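Local coordinates for development-specific protein S (Myxococcus xanthus, PDB 1NPS) that assembles on the surface of myxospores in the presence of calcium ions, this chain being its N-terminal domain, which binds two of them, at residues A1-V5 / P44-A49; E9-G13 / S39-V43; K14-L18 / L31-N35; I50-N54 / L71-N77; N54-A58 / S79-V83. All coordinates share one frame; numbering follows the deposited sequence.

Contact 1: residues A1-V5 / P44-A49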
# COMPACT_ATOMS: atom_id res chain seq x y z
N ALA A 1 11.11 6.18 -5.49
CA ALA A 1 10.01 7.05 -5.99
C ALA A 1 8.64 6.54 -5.54
O ALA A 1 8.15 6.94 -4.48
CB ALA A 1 10.07 7.14 -7.51
N ASN A 2 8.05 5.64 -6.31
CA ASN A 2 6.72 5.14 -5.96
C ASN A 2 6.70 3.68 -5.60
O ASN A 2 7.63 2.94 -5.93
CB ASN A 2 5.73 5.31 -7.12
CG ASN A 2 6.05 6.49 -7.99
OD1 ASN A 2 6.19 7.62 -7.51
ND2 ASN A 2 6.19 6.24 -9.28
N ILE A 3 5.67 3.29 -4.86
CA ILE A 3 5.45 1.91 -4.51
C ILE A 3 4.36 1.49 -5.52
O ILE A 3 3.63 2.34 -6.03
CB ILE A 3 4.88 1.74 -3.06
CG1 ILE A 3 3.52 2.45 -2.93
CG2 ILE A 3 5.88 2.27 -2.02
CD1 ILE A 3 2.61 1.82 -1.90
N THR A 4 4.25 0.20 -5.81
CA THR A 4 3.21 -0.27 -6.72
C THR A 4 2.40 -1.32 -5.95
O THR A 4 2.97 -2.24 -5.36
CB THR A 4 3.80 -0.86 -8.03
OG1 THR A 4 4.82 0.02 -8.54
CG2 THR A 4 2.72 -0.97 -9.08
N VAL A 5 1.10 -1.09 -5.84
CA VAL A 5 0.20 -2.01 -5.15
C VAL A 5 -0.54 -2.90 -6.13
O VAL A 5 -1.03 -2.43 -7.16
CB VAL A 5 -0.80 -1.23 -4.26
CG1 VAL A 5 -0.04 -0.43 -3.19
CG2 VAL A 5 -1.66 -0.30 -5.10
N PRO A 44 10.63 0.01 -3.98
CA PRO A 44 12.01 0.22 -4.42
C PRO A 44 12.76 1.04 -3.38
O PRO A 44 12.15 1.59 -2.45
CB PRO A 44 11.83 1.02 -5.71
CG PRO A 44 10.68 1.89 -5.38
CD PRO A 44 9.72 0.93 -4.70
N PRO A 45 14.10 1.15 -3.52
CA PRO A 45 14.96 1.92 -2.62
C PRO A 45 14.52 3.38 -2.49
O PRO A 45 13.99 3.95 -3.43
CB PRO A 45 16.32 1.83 -3.31
CG PRO A 45 16.29 0.45 -3.86
CD PRO A 45 14.91 0.38 -4.48
N GLY A 46 14.73 3.97 -1.32
CA GLY A 46 14.36 5.37 -1.13
C GLY A 46 12.97 5.68 -0.63
O GLY A 46 12.70 6.83 -0.31
N VAL A 47 12.07 4.69 -0.59
CA VAL A 47 10.69 4.85 -0.09
C VAL A 47 10.19 3.66 0.73
O VAL A 47 10.69 2.55 0.60
CB VAL A 47 9.63 5.07 -1.22
CG1 VAL A 47 9.73 6.46 -1.81
CG2 VAL A 47 9.74 3.98 -2.28
N LYS A 48 9.18 3.91 1.55
CA LYS A 48 8.56 2.88 2.38
C LYS A 48 7.08 3.25 2.52
O LYS A 48 6.67 4.38 2.24
CB LYS A 48 9.21 2.80 3.77
CG LYS A 48 8.88 3.96 4.69
CD LYS A 48 9.25 3.61 6.12
CE LYS A 48 8.79 4.67 7.10
NZ LYS A 48 9.18 4.31 8.49
N ALA A 49 6.27 2.28 2.94
CA ALA A 49 4.84 2.48 3.10
C ALA A 49 4.35 1.88 4.41
O ALA A 49 4.89 0.90 4.91
CB ALA A 49 4.08 1.82 1.93

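Contact 2: residues E9-G13 / S39-V43. With CA (calcium ion), chain B.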
# COMPACT_ATOMS: atom_id res chain seq x y z
N GLU A 9 -1.76 -11.52 -4.87
CA GLU A 9 -0.43 -11.83 -4.34
C GLU A 9 0.61 -12.09 -5.45
O GLU A 9 0.26 -12.28 -6.61
CB GLU A 9 -0.51 -13.03 -3.39
CG GLU A 9 -1.28 -12.74 -2.10
CD GLU A 9 -1.23 -13.85 -1.06
OE1 GLU A 9 -1.02 -15.03 -1.42
OE2 GLU A 9 -1.40 -13.55 0.14
N ASP A 10 1.88 -12.08 -5.06
CA ASP A 10 3.00 -12.32 -5.99
C ASP A 10 3.02 -11.35 -7.16
O ASP A 10 3.35 -11.73 -8.27
CB ASP A 10 2.96 -13.77 -6.51
CG ASP A 10 3.01 -14.80 -5.38
OD1 ASP A 10 3.69 -14.55 -4.37
OD2 ASP A 10 2.36 -15.85 -5.51
N PHE A 11 2.63 -10.11 -6.89
CA PHE A 11 2.61 -9.05 -7.90
C PHE A 11 1.78 -9.38 -9.16
O PHE A 11 2.25 -9.17 -10.28
CB PHE A 11 4.06 -8.66 -8.27
CG PHE A 11 5.01 -8.62 -7.09
CD1 PHE A 11 4.67 -7.93 -5.92
CD2 PHE A 11 6.21 -9.32 -7.12
CE1 PHE A 11 5.52 -7.94 -4.82
CE2 PHE A 11 7.07 -9.33 -6.01
CZ PHE A 11 6.72 -8.64 -4.86
N GLN A 12 0.56 -9.85 -8.98
CA GLN A 12 -0.30 -10.17 -10.12
C GLN A 12 -1.54 -9.29 -10.09
O GLN A 12 -1.82 -8.65 -9.10
CB GLN A 12 -0.75 -11.63 -10.07
CG GLN A 12 0.37 -12.65 -10.19
CD GLN A 12 0.60 -13.07 -11.62
OE1 GLN A 12 -0.30 -13.60 -12.27
NE2 GLN A 12 1.81 -12.87 -12.12
N GLY A 13 -2.30 -9.29 -11.18
CA GLY A 13 -3.52 -8.50 -11.24
C GLY A 13 -3.36 -6.99 -11.37
O GLY A 13 -2.28 -6.48 -11.60
N SER A 39 -3.05 -6.95 -2.18
CA SER A 39 -2.55 -8.25 -1.77
C SER A 39 -1.03 -8.39 -1.88
O SER A 39 -0.43 -9.31 -1.32
CB SER A 39 -3.27 -9.35 -2.56
OG SER A 39 -4.69 -9.17 -2.50
N SER A 40 -0.40 -7.46 -2.58
CA SER A 40 1.06 -7.47 -2.69
C SER A 40 1.56 -6.08 -3.07
O SER A 40 0.80 -5.27 -3.62
CB SER A 40 1.56 -8.57 -3.66
OG SER A 40 1.21 -8.36 -5.01
N VAL A 41 2.79 -5.76 -2.68
CA VAL A 41 3.36 -4.45 -2.94
C VAL A 41 4.84 -4.50 -3.27
O VAL A 41 5.60 -5.29 -2.71
CB VAL A 41 3.21 -3.54 -1.70
CG1 VAL A 41 3.69 -2.13 -2.01
CG2 VAL A 41 1.76 -3.51 -1.21
N LYS A 42 5.25 -3.64 -4.20
CA LYS A 42 6.65 -3.52 -4.58
C LYS A 42 7.14 -2.21 -3.96
O LYS A 42 6.44 -1.20 -3.99
CB LYS A 42 6.81 -3.47 -6.11
CG LYS A 42 6.60 -4.80 -6.81
CD LYS A 42 7.02 -4.72 -8.27
CE LYS A 42 6.84 -6.06 -8.95
NZ LYS A 42 7.21 -6.02 -10.39
N VAL A 43 8.29 -2.26 -3.31
CA VAL A 43 8.85 -1.08 -2.69
C VAL A 43 10.32 -0.94 -3.09
O VAL A 43 11.16 -1.70 -2.62
CB VAL A 43 8.71 -1.14 -1.14
CG1 VAL A 43 9.13 0.17 -0.50
CG2 VAL A 43 7.29 -1.50 -0.75
CA CA B . -6.30 -8.64 -3.14
O HOH W 1 -1.33 -10.99 0.96
O HOH W 2 -7.66 -8.94 -3.90

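Contact 3: residues K14-L18 / L31-N35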
# COMPACT_ATOMS: atom_id res chain seq x y z
N LYS A 14 -4.49 -6.30 -11.23
CA LYS A 14 -4.58 -4.84 -11.31
C LYS A 14 -3.50 -4.18 -10.45
O LYS A 14 -3.32 -4.55 -9.29
CB LYS A 14 -5.96 -4.40 -10.84
CG LYS A 14 -6.23 -2.92 -10.91
CD LYS A 14 -7.67 -2.63 -10.52
CE LYS A 14 -8.64 -3.47 -11.37
NZ LYS A 14 -10.08 -3.32 -10.99
N GLN A 15 -2.83 -3.19 -11.02
CA GLN A 15 -1.76 -2.48 -10.33
C GLN A 15 -1.84 -0.96 -10.47
O GLN A 15 -2.35 -0.46 -11.48
CB GLN A 15 -0.41 -2.99 -10.84
CG GLN A 15 -0.20 -2.84 -12.33
CD GLN A 15 1.12 -3.44 -12.77
OE1 GLN A 15 1.18 -4.59 -13.20
NE2 GLN A 15 2.18 -2.67 -12.64
N VAL A 16 -1.38 -0.25 -9.45
CA VAL A 16 -1.41 1.22 -9.40
C VAL A 16 -0.20 1.77 -8.63
O VAL A 16 0.10 1.29 -7.53
CB VAL A 16 -2.70 1.76 -8.67
CG1 VAL A 16 -2.63 3.26 -8.46
CG2 VAL A 16 -3.97 1.40 -9.43
N ASP A 17 0.45 2.79 -9.17
CA ASP A 17 1.61 3.41 -8.52
C ASP A 17 1.19 4.51 -7.54
O ASP A 17 0.24 5.23 -7.80
CB ASP A 17 2.54 4.05 -9.56
CG ASP A 17 3.27 3.04 -10.40
OD1 ASP A 17 3.44 1.89 -9.94
OD2 ASP A 17 3.68 3.39 -11.52
N LEU A 18 1.88 4.60 -6.41
CA LEU A 18 1.58 5.64 -5.42
C LEU A 18 2.84 6.40 -5.03
O LEU A 18 3.74 5.83 -4.41
CB LEU A 18 0.99 5.05 -4.14
CG LEU A 18 -0.38 4.39 -4.24
CD1 LEU A 18 -0.75 3.79 -2.90
CD2 LEU A 18 -1.40 5.43 -4.70
N LEU A 31 -8.07 7.05 -6.95
CA LEU A 31 -6.92 6.64 -7.74
C LEU A 31 -7.10 5.23 -8.31
O LEU A 31 -6.18 4.65 -8.87
CB LEU A 31 -5.65 6.73 -6.89
CG LEU A 31 -5.40 8.09 -6.23
CD1 LEU A 31 -4.14 8.06 -5.40
CD2 LEU A 31 -5.30 9.18 -7.29
N GLY A 32 -8.32 4.71 -8.19
CA GLY A 32 -8.62 3.38 -8.69
C GLY A 32 -8.24 2.20 -7.82
O GLY A 32 -8.11 1.07 -8.32
N ILE A 33 -8.01 2.44 -6.53
CA ILE A 33 -7.64 1.39 -5.59
C ILE A 33 -8.80 1.16 -4.64
O ILE A 33 -9.00 1.94 -3.72
CB ILE A 33 -6.40 1.79 -4.76
CG1 ILE A 33 -5.18 1.93 -5.69
CG2 ILE A 33 -6.14 0.77 -3.63
CD1 ILE A 33 -3.93 2.38 -4.98
N GLU A 34 -9.57 0.11 -4.90
CA GLU A 34 -10.72 -0.22 -4.06
C GLU A 34 -10.32 -0.62 -2.65
O GLU A 34 -9.25 -1.18 -2.42
CB GLU A 34 -11.53 -1.35 -4.70
CG GLU A 34 -12.09 -1.01 -6.05
CD GLU A 34 -12.39 -2.24 -6.87
OE1 GLU A 34 -13.35 -2.96 -6.54
OE2 GLU A 34 -11.64 -2.50 -7.85
N ASN A 35 -11.21 -0.35 -1.71
CA ASN A 35 -10.95 -0.66 -0.31
C ASN A 35 -10.71 -2.16 -0.09
O ASN A 35 -11.36 -3.01 -0.73
CB ASN A 35 -12.14 -0.21 0.52
CG ASN A 35 -11.91 -0.41 1.99
OD1 ASN A 35 -10.95 0.13 2.56
ND2 ASN A 35 -12.78 -1.19 2.61

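Contact 4: residues I50-N54 / L71-N77. With CA (calcium ion), chain C; CA (calcium ion), chain B.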
# COMPACT_ATOMS: atom_id res chain seq x y z
N ILE A 50 3.31 2.50 4.94
CA ILE A 50 2.66 2.00 6.15
C ILE A 50 1.23 1.72 5.70
O ILE A 50 0.54 2.64 5.24
CB ILE A 50 2.66 3.02 7.31
CG1 ILE A 50 4.08 3.49 7.60
CG2 ILE A 50 2.08 2.34 8.57
CD1 ILE A 50 4.19 4.65 8.60
N LEU A 51 0.83 0.45 5.73
CA LEU A 51 -0.51 0.06 5.32
C LEU A 51 -1.37 -0.08 6.59
O LEU A 51 -0.93 -0.67 7.57
CB LEU A 51 -0.46 -1.26 4.55
CG LEU A 51 0.67 -1.39 3.52
CD1 LEU A 51 0.53 -2.73 2.80
CD2 LEU A 51 0.66 -0.25 2.53
N TYR A 52 -2.55 0.53 6.58
CA TYR A 52 -3.45 0.53 7.74
C TYR A 52 -4.73 -0.21 7.44
O TYR A 52 -5.27 -0.11 6.34
CB TYR A 52 -3.80 1.97 8.14
CG TYR A 52 -2.63 2.85 8.47
CD1 TYR A 52 -2.13 2.93 9.76
CD2 TYR A 52 -2.02 3.63 7.49
CE1 TYR A 52 -1.06 3.76 10.07
CE2 TYR A 52 -0.96 4.46 7.78
CZ TYR A 52 -0.48 4.52 9.07
OH TYR A 52 0.60 5.32 9.35
N GLN A 53 -5.24 -0.93 8.43
CA GLN A 53 -6.49 -1.67 8.28
C GLN A 53 -7.69 -0.74 8.32
O GLN A 53 -8.75 -1.04 7.77
CB GLN A 53 -6.60 -2.72 9.38
CG GLN A 53 -7.75 -3.70 9.20
CD GLN A 53 -7.47 -5.02 9.91
OE1 GLN A 53 -6.72 -5.86 9.41
NE2 GLN A 53 -8.05 -5.19 11.10
N ASN A 54 -7.54 0.37 9.02
CA ASN A 54 -8.63 1.35 9.12
C ASN A 54 -8.30 2.63 8.35
O ASN A 54 -7.15 2.96 8.12
CB ASN A 54 -8.91 1.73 10.59
CG ASN A 54 -9.38 0.57 11.43
OD1 ASN A 54 -9.93 -0.41 10.93
ND2 ASN A 54 -9.20 0.69 12.74
N LEU A 71 0.75 -10.16 2.18
CA LEU A 71 0.60 -9.26 3.32
C LEU A 71 0.02 -9.91 4.58
O LEU A 71 -0.44 -9.20 5.48
CB LEU A 71 -0.28 -8.07 2.91
CG LEU A 71 0.27 -7.16 1.80
CD1 LEU A 71 -0.77 -6.13 1.45
CD2 LEU A 71 1.57 -6.49 2.24
N GLY A 72 0.02 -11.24 4.61
CA GLY A 72 -0.49 -11.94 5.76
C GLY A 72 -1.86 -11.47 6.20
O GLY A 72 -2.78 -11.42 5.39
N PRO A 73 -2.01 -11.03 7.47
CA PRO A 73 -3.28 -10.55 8.03
C PRO A 73 -3.89 -9.28 7.40
O PRO A 73 -5.09 -9.06 7.50
CB PRO A 73 -2.96 -10.39 9.52
CG PRO A 73 -1.50 -10.02 9.50
CD PRO A 73 -0.93 -10.97 8.47
N LEU A 74 -3.06 -8.44 6.78
CA LEU A 74 -3.59 -7.24 6.15
C LEU A 74 -3.99 -7.46 4.69
O LEU A 74 -4.38 -6.52 3.99
CB LEU A 74 -2.61 -6.06 6.29
CG LEU A 74 -2.87 -5.20 7.54
CD1 LEU A 74 -2.22 -5.82 8.78
CD2 LEU A 74 -2.35 -3.79 7.33
N ASN A 75 -3.90 -8.70 4.21
CA ASN A 75 -4.28 -9.00 2.85
C ASN A 75 -5.75 -8.63 2.69
O ASN A 75 -6.58 -9.01 3.53
CB ASN A 75 -4.09 -10.49 2.55
CG ASN A 75 -4.70 -10.89 1.22
OD1 ASN A 75 -4.29 -10.42 0.17
ND2 ASN A 75 -5.71 -11.74 1.27
N ASN A 76 -6.08 -7.90 1.62
CA ASN A 76 -7.47 -7.49 1.37
C ASN A 76 -8.07 -6.84 2.62
O ASN A 76 -9.24 -7.07 2.96
CB ASN A 76 -8.32 -8.68 0.91
CG ASN A 76 -8.00 -9.15 -0.52
OD1 ASN A 76 -7.31 -8.47 -1.29
ND2 ASN A 76 -8.55 -10.30 -0.89
N ASN A 77 -7.28 -6.01 3.28
CA ASN A 77 -7.71 -5.34 4.50
C ASN A 77 -7.06 -3.99 4.68
O ASN A 77 -6.90 -3.54 5.81
CB ASN A 77 -7.38 -6.19 5.73
CG ASN A 77 -8.53 -7.08 6.17
OD1 ASN A 77 -9.69 -6.66 6.17
ND2 ASN A 77 -8.21 -8.31 6.57
CA CA C . -9.90 -2.03 5.89
CA CA B . -6.30 -8.64 -3.14
O HOH W 3 -10.26 -3.71 6.97
O HOH W 2 -7.66 -8.94 -3.90
O HOH W 4 -8.43 -1.90 5.47
O HOH W 5 -11.42 -1.46 6.49

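Contact 5: residues N54-A58 / S79-V83. With CA (calcium ion), chain C.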
# COMPACT_ATOMS: atom_id res chain seq x y z
N ASN A 54 -7.54 0.37 9.02
CA ASN A 54 -8.63 1.35 9.12
C ASN A 54 -8.30 2.63 8.35
O ASN A 54 -7.15 2.96 8.12
CB ASN A 54 -8.91 1.73 10.59
CG ASN A 54 -9.38 0.57 11.43
OD1 ASN A 54 -9.93 -0.41 10.93
ND2 ASN A 54 -9.20 0.69 12.74
N ASP A 55 -9.35 3.33 7.93
CA ASP A 55 -9.20 4.60 7.24
C ASP A 55 -8.64 5.57 8.30
O ASP A 55 -8.70 5.29 9.49
CB ASP A 55 -10.58 5.07 6.76
CG ASP A 55 -10.52 6.24 5.77
OD1 ASP A 55 -9.42 6.62 5.33
OD2 ASP A 55 -11.61 6.77 5.44
N GLY A 56 -8.08 6.69 7.87
CA GLY A 56 -7.56 7.64 8.84
C GLY A 56 -6.24 7.27 9.47
O GLY A 56 -5.92 7.74 10.57
N PHE A 57 -5.48 6.39 8.82
CA PHE A 57 -4.16 6.01 9.32
C PHE A 57 -4.19 5.44 10.74
O PHE A 57 -3.38 5.79 11.58
CB PHE A 57 -3.21 7.22 9.23
CG PHE A 57 -3.39 8.02 7.95
CD1 PHE A 57 -3.00 7.49 6.73
CD2 PHE A 57 -4.07 9.24 7.96
CE1 PHE A 57 -3.28 8.14 5.53
CE2 PHE A 57 -4.36 9.90 6.78
CZ PHE A 57 -3.96 9.34 5.55
N ALA A 58 -5.13 4.54 11.00
CA ALA A 58 -5.25 3.95 12.32
C ALA A 58 -5.46 2.45 12.21
O ALA A 58 -5.71 1.94 11.12
CB ALA A 58 -6.40 4.58 13.06
N SER A 79 -7.11 0.05 4.23
CA SER A 79 -8.04 1.14 3.98
C SER A 79 -7.40 2.52 3.87
O SER A 79 -8.04 3.46 3.42
CB SER A 79 -9.14 1.14 5.04
OG SER A 79 -9.86 -0.09 5.03
N SER A 80 -6.17 2.65 4.33
CA SER A 80 -5.44 3.92 4.21
C SER A 80 -3.95 3.60 4.12
O SER A 80 -3.52 2.51 4.53
CB SER A 80 -5.80 4.92 5.32
OG SER A 80 -5.50 4.45 6.63
N ILE A 81 -3.19 4.50 3.50
CA ILE A 81 -1.75 4.29 3.29
C ILE A 81 -0.95 5.61 3.35
O ILE A 81 -1.42 6.66 2.91
CB ILE A 81 -1.47 3.69 1.85
CG1 ILE A 81 -2.28 2.41 1.61
CG2 ILE A 81 0.02 3.39 1.66
CD1 ILE A 81 -2.18 1.87 0.16
N ARG A 82 0.26 5.54 3.92
CA ARG A 82 1.17 6.68 3.97
C ARG A 82 2.45 6.21 3.27
O ARG A 82 3.03 5.19 3.66
CB ARG A 82 1.49 7.10 5.42
CG ARG A 82 0.28 7.58 6.23
CD ARG A 82 0.69 8.17 7.59
NE ARG A 82 1.71 9.20 7.42
CZ ARG A 82 2.73 9.41 8.24
NH1 ARG A 82 2.86 8.70 9.36
NH2 ARG A 82 3.61 10.36 7.96
N VAL A 83 2.81 6.85 2.17
CA VAL A 83 4.02 6.49 1.44
C VAL A 83 5.05 7.52 1.85
O VAL A 83 4.84 8.71 1.67
CB VAL A 83 3.77 6.48 -0.09
CG1 VAL A 83 5.06 6.12 -0.84
CG2 VAL A 83 2.64 5.49 -0.42
CA CA C . -9.90 -2.03 5.89
O HOH W 4 -8.43 -1.90 5.47
O HOH W 5 -11.42 -1.46 6.49
O HOH W 3 -10.26 -3.71 6.97

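Contact 1: residues A1-V5 / P44-A49
Apolar side chains of I3, V47 and A49 meet across the gap between the two sheets of a beta/gamma-crystallin domain, near the chain's N-terminus. Strand 3-6 of the first Greek key supplies I3; strand 47-52, where the second Greek key begins, supplies V47 and A49. The two strands belong to different sheets, so they are joined by side-chain packing, not by strand pairing. I3 uses both of its branches. CG1 sits between the backbone N and the carbonyl carbon (chi1 62°), which sends CD1 on to the methyl of A49, with I3 CD1 and A49 CB 4.1 Å apart. The other branch, CG2, lies beside the backbone N and meets V47, at 4.2 Å from I3 CG2 to V47 CG2. L18, V41 and V83 close in around the same isoleucine. Nearer the terminus the contact changes character. P44 opens a type II turn that ends at V47 and carries the chain from one sheet to the other, with G46 adopting positive phi within it. Backbone carbonyls of the N-terminal residues lie against this turn: N2 O lies against CD and CG of P44, 3.1 Å from P44 CD, and A1 O comes just as near to V47 CG1, at 3.1 Å.

Contact 2: residues E9-G13 / S39-V43
F11 lies across the aliphatic part of K42, and the two side chains hold the outer end of this contact. K42 runs extended beyond CG over one face of the ring: K42 CG stands 4.0 Å from the centroid of F11, 20° off the ring normal, a CH-pi contact, while K42 CE continues over F11 CG at 3.7 Å. The ring is brought there by chi1 -40°, which keeps CG beside the backbone N. Further in, F11 CE1 approaches the carbonyl V41 O at 3.4 Å.

S40 ties the backbone of the turn to strand 40-42. Its OG accepts from the amide of F11, with F11 N to S40 OG 2.9 Å and an N-H...O angle of 137°, and it is also hydrogen-bonded to the carbonyl of N8. This is the folded hairpin of the beta/gamma-crystallin Greek key: F6, F11 and G13 fit the family's aromatic-X4-aromatic-X-Gly signature, and the serine pins the fold.

At the other end, E9 CG passes S39 CB at 4.0 Å, and a water lies between E9 OE2 (2.7 Å) and S39 O (3.0 Å). S39 and S40 both face F6 in a classic beta bulge. S39 OG can therefore turn to calcium, whose other protein ligands are Y7, T37 and N76, while S40 OG turns to the hairpin. Two neighbouring hydroxyls thus divide the work, one binding the metal and the other fixing the loop that follows Y7, which is consistent with the metal site and the hairpin being built on the same bulge.

Contact 3: residues K14-L18 / L31-N35
K14 NZ and E34 OE2 face each other at 3.6 Å, a long salt bridge between two exposed side chains that cross at about a right angle. K14 starts out with CG opposite its own backbone N and then bends at chi3 (-53°), which swings the ammonium group toward the glutamate. E34 reaches out extended from CG, and its OE2 has a further hydrogen-bond partner, so the lysine is not its sole tie. The backbone of E34 is held independently: its amide is hydrogen-bonded to the hydroxyl of Y7, and its carbonyl to T37 OG1, both residues of the first calcium site.

Beneath this charged pair the contact is apolar. The segment 31-35 leaves helix 25-30 through a Schellman motif, in which G32, at positive phi, is the C-prime residue and the amide of I33 returns to the carbonyl of L28. Leaving the helix this way lays I33 against strand 15-18, an outer strand of the three-stranded sheet of the first Greek key.

I33 CD1 is the point on which the strand's side chains converge. V16 comes from one side, its CG1 3.8 Å from I33 CD1 and its CB 3.9 Å from the same methyl. L18 meets it tip to tip, with L18 CD2 at 4.0 Å from I33 CD1. The same branch of L18 also touches L31, the residue just after helix 25-30, whose CD1 lies 3.9 Å from L18 CD2.

Contact 4: residues I50-N54 / L71-N77
Q53 and N77 sit side by side at the second calcium ion but serve it differently. Q53 O binds the metal directly at 2.4 Å, while N77 OD1 accepts a hydrogen bond from a metal-bound water at 3.1 Å; N36 and S79 supply the other protein ligands. The two side chains run alongside, pointing the same way, with their amide planes 49° apart.

One step out, the backbones meet in a CA-H...O contact, Q53 CA to N77 O 3.1 Å, with 159° at the hydrogen. The N77 amide is steadied from its other end by a weak bond from ND2 to P73 O at 3.3 Å. N77 also closes a type II turn that began at L74.

Behind this layer, the L74 CD2 methyl packs on the strand backbone, 3.4 Å from L51 O, and pairs with L51 CB at 4.2 Å. The L51 and L71 side chains meet at about a right angle, L51 CD1 to L71 CD1 3.9 Å. These leucines seat the 71-77 loop on strand 47-52 of the second Greek key. One short turn thus serves both ions, N76 OD1 ligating the first directly and N77 OD1 reaching the second through water, so its position bears on both sites.

Contact 5: residues N54-A58 / S79-V83
S80 OG is the tight point of this contact, held between two backbone groups of the 54-58 turn. It donates to N54 O at 2.7 Å, in the carbonyl plane with a C=O...donor angle of 147°, and accepts from F57 N at 2.9 Å. Its first torsion tucks the hydroxyl between its own backbone N and carbonyl carbon, where it faces the turn. S79 packs beside it, CB 3.6 Å from D55 N, while its OG binds the second calcium ion and is hydrogen-bonded to N35 OD1. A classic bulge in strand 80-85 turns the pair toward Y52 together.

This is the folded hairpin of the second Greek key. Y52 and F57 are the two aromatic positions of the crystallin signature, and S79 and S80 close the family's calcium-binding sequence N/D-N/D-X-X-S/T-S, which begins here at N75.

Toward solvent no hydrogen bond ties F57 to R82; R82 leans on the ring with its chain carbons. R82 CG approaches F57 CD1 obliquely at 3.3 Å, and I81 O lies at the ring's edge, 3.5 Å from F57 CE1. The fit loosens at the outer end of R82, where the chain bends at chi3 and the guanidinium stands nearly upright to the ring, planes 83° apart. Its NE is hydrogen-bonded to N22 OD1. It is loose again on the exposed flank at D55, whose OD1 accepts from G56 N at 2.9 Å, the amide arriving 47° out of the carboxylate plane. The same oxygen takes a second hydrogen bond, from the backbone amide of R25 at the start of helix 25-30.

Contact 3 is nested within contact 2, and contact 2 within contact 1; contacts 4 and 5 come after all three along the chain and start together, sharing N54. Contacts 1, 2 and 3 all use the three-stranded sheet, through strands 3-6, 40-42 and 15-18. Contacts 1, 4 and 5 reach the four-stranded sheet, so contact 1 touches both. Contacts 2 and 5 are equivalent hairpin closures in the two Greek keys, about 18 Å apart between centres and on opposite sides of the chain's centre. Contact 4, about 13 Å from contact 2 and 10 Å from contact 5 between centres, shares one calcium ion with each. The first site adds N76 to Y7, T37 and S39; the second adds N36 to Q53 and S79.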